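PDB 5MPO: molybdopterin synthase catalytic subunit from Homo sapiens, which forms the catalytic subunit of molybdopterin synthase, which transfers two sulfur atoms from thiocarboxylated MOCS2A into precursor Z to generate the dithiolene of molybdopterin. Local coordinates for residues E75-V78 with R79-C82. Residues are numbered along the deposited sequence; the frame is centred on the assembly and turned at random.
Sequences ENEV and RKIC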
ATOM      1  N   GLU C  75      12.661  17.930   2.716  1.00 44.46           N
ATOM      2  CA  GLU C  75      11.900  17.840   3.955  1.00 51.10           C
ATOM      3  C   GLU C  75      10.657  18.723   3.987  1.00 50.27           C
ATOM      4  O   GLU C  75       9.540  18.243   4.264  1.00 44.73           O
ATOM      5  CB  GLU C  75      12.757  18.148   5.138  1.00 57.22           C
ATOM      6  CG  GLU C  75      12.314  17.372   6.362  1.00 73.74           C
ATOM      7  CD  GLU C  75      13.455  17.152   7.320  1.00 92.89           C
ATOM      8  OE1 GLU C  75      13.163  17.072   8.543  1.00 93.08           O
ATOM      9  OE2 GLU C  75      14.621  17.062   6.824  1.00 84.77           O
ATOM     10  N   ASN C  76      10.837  19.998   3.668  1.00 51.15           N
ATOM     11  CA  ASN C  76       9.713  20.907   3.693  1.00 46.76           C
ATOM     12  C   ASN C  76       8.637  20.438   2.693  1.00 49.07           C
ATOM     13  O   ASN C  76       7.411  20.551   2.994  1.00 46.73           O
ATOM     14  CB  ASN C  76      10.128  22.339   3.398  1.00 43.63           C
ATOM     15  CG  ASN C  76       9.058  23.352   3.814  1.00 51.58           C
ATOM     16  OD1 ASN C  76       8.594  23.330   4.958  1.00 58.27           O
ATOM     17  ND2 ASN C  76       8.658  24.250   2.890  1.00 50.25           N
ATOM     18  N   GLU C  77       9.081  19.897   1.554  1.00 42.90           N
ATOM     19  CA  GLU C  77       8.158  19.586   0.463  1.00 45.13           C
ATOM     20  C   GLU C  77       7.344  18.365   0.840  1.00 40.71           C
ATOM     21  O   GLU C  77       6.150  18.322   0.619  1.00 42.46           O
ATOM     22  CB  GLU C  77       8.837  19.383  -0.894  1.00 45.66           C
ATOM     23  CG  GLU C  77       9.219  20.658  -1.631  1.00 44.72           C
ATOM     24  CD  GLU C  77       8.106  21.594  -2.021  1.00 50.81           C
ATOM     25  OE1 GLU C  77       7.204  21.217  -2.796  1.00 61.20           O
ATOM     26  OE2 GLU C  77       8.191  22.780  -1.625  1.00 54.98           O
ATOM     27  N   VAL C  78       7.976  17.429   1.505  1.00 41.31           N
ATOM     28  CA  VAL C  78       7.251  16.342   2.115  1.00 39.92           C
ATOM     29  C   VAL C  78       6.287  16.832   3.232  1.00 43.25           C
ATOM     30  O   VAL C  78       5.165  16.346   3.290  1.00 45.06           O
ATOM     31  CB  VAL C  78       8.194  15.274   2.632  1.00 42.02           C
ATOM     32  CG1 VAL C  78       7.421  14.166   3.371  1.00 44.41           C
ATOM     33  CG2 VAL C  78       9.008  14.674   1.473  1.00 39.01           C
ATOM     34  N   ARG C  79       6.665  17.819   4.041  1.00 39.82           N
ATOM     35  CA  ARG C  79       5.730  18.367   5.017  1.00 43.33           C
ATOM     36  C   ARG C  79       4.514  18.933   4.315  1.00 43.34           C
ATOM     37  O   ARG C  79       3.424  18.893   4.850  1.00 44.42           O
ATOM     38  CB  ARG C  79       6.359  19.449   5.957  1.00 46.72           C
ATOM     39  CG  ARG C  79       7.349  18.865   6.980  1.00 62.10           C
ATOM     40  CD  ARG C  79       7.901  19.819   8.057  1.00 69.43           C
ATOM     41  NE  ARG C  79       8.643  20.941   7.446  1.00 84.53           N
ATOM     42  CZ  ARG C  79       9.982  21.075   7.346  1.00 85.04           C
ATOM     43  NH1 ARG C  79      10.830  20.171   7.847  1.00 89.17           N
ATOM     44  NH2 ARG C  79      10.488  22.142   6.717  1.00 79.41           N
ATOM     45  N   LYS C  80       4.702  19.540   3.160  1.00 41.32           N
ATOM     46  CA  LYS C  80       3.566  20.032   2.429  1.00 48.36           C
ATOM     47  C   LYS C  80       2.672  18.878   1.936  1.00 50.84           C
ATOM     48  O   LYS C  80       1.439  18.949   1.989  1.00 46.27           O
ATOM     49  CB  LYS C  80       3.991  20.846   1.219  1.00 48.19           C
ATOM     50  CG  LYS C  80       4.340  22.272   1.553  1.00 42.75           C
ATOM     51  CD  LYS C  80       4.800  22.912   0.285  1.00 43.75           C
ATOM     52  CE  LYS C  80       5.693  24.093   0.599  1.00 43.78           C
ATOM     53  NZ  LYS C  80       6.352  24.472  -0.696  1.00 45.09           N
ATOM     54  N   ILE C  81       3.300  17.831   1.439  1.00 44.56           N
ATOM     55  CA  ILE C  81       2.522  16.662   1.089  1.00 44.04           C
ATOM     56  C   ILE C  81       1.697  16.111   2.271  1.00 43.75           C
ATOM     57  O   ILE C  81       0.492  15.747   2.107  1.00 42.31           O
ATOM     58  CB  ILE C  81       3.441  15.616   0.482  1.00 39.68           C
ATOM     59  CG1 ILE C  81       3.822  16.073  -0.920  1.00 33.95           C
ATOM     60  CG2 ILE C  81       2.808  14.212   0.506  1.00 37.74           C
ATOM     61  CD1 ILE C  81       4.965  15.230  -1.438  1.00 38.04           C
ATOM     62  N   CYS C  82       2.326  16.035   3.443  1.00 40.30           N
ATOM     63  CA  CYS C  82       1.602  15.602   4.669  1.00 44.78           C
ATOM     64  C   CYS C  82       0.354  16.438   4.946  1.00 46.52           C
ATOM     65  O   CYS C  82      -0.757  15.939   5.209  1.00 54.87           O
ATOM     66  CB  CYS C  82       2.525  15.579   5.864  1.00 39.83           C
ATOM     67  SG  CYS C  82       3.709  14.206   5.697  1.00 42.89           S
TER
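Glu77 and Lys80, one turn apart on helix 73-88, form a close salt bridge, with Lys80 NZ 2.7 Å from Glu77 OE2. The ammonium meets the syn side of the carboxylate, 32° out of its plane. The Glu77 chain bends at chi2 (-62°), and the extended Lys80 chain reaches back along the helix to meet its carboxylate. Lys80 NZ also pairs with an acidic side chain of another protein's chain, so an alanine here would probably leave both carboxylates without their shared cation. On the exposed side, Arg79 folds back over the preceding turn. Arg79 NH2 donates to Asn76 OD1 at 2.8 Å, amide and guanidinium planes 54° apart, and one guanidinium face has Glu75 C over its centre and Asn76 CA toward its rim. Arg79 NH1 has a looser hold, a long salt bridge of 3.9 Å to Glu75 OE1. The other side is buried against the sheet; Val78 CG1 and Cys82 SG barely touch, at 4.4 Å, and the tightness comes from the strands and from four successive i to i+4 backbone bonds, ending with Cys82 N to Val78 O at 2.9 Å. Val78 reaches Ile22 of strand 20-25 and Val96 of strand 91-99, Cys82 touches Asp20 and Ile94 on these same strands, and Ile81 packs on Val137, just beyond helix 119-136, so the amphipathic helix lies with its apolar side on the mixed sheet.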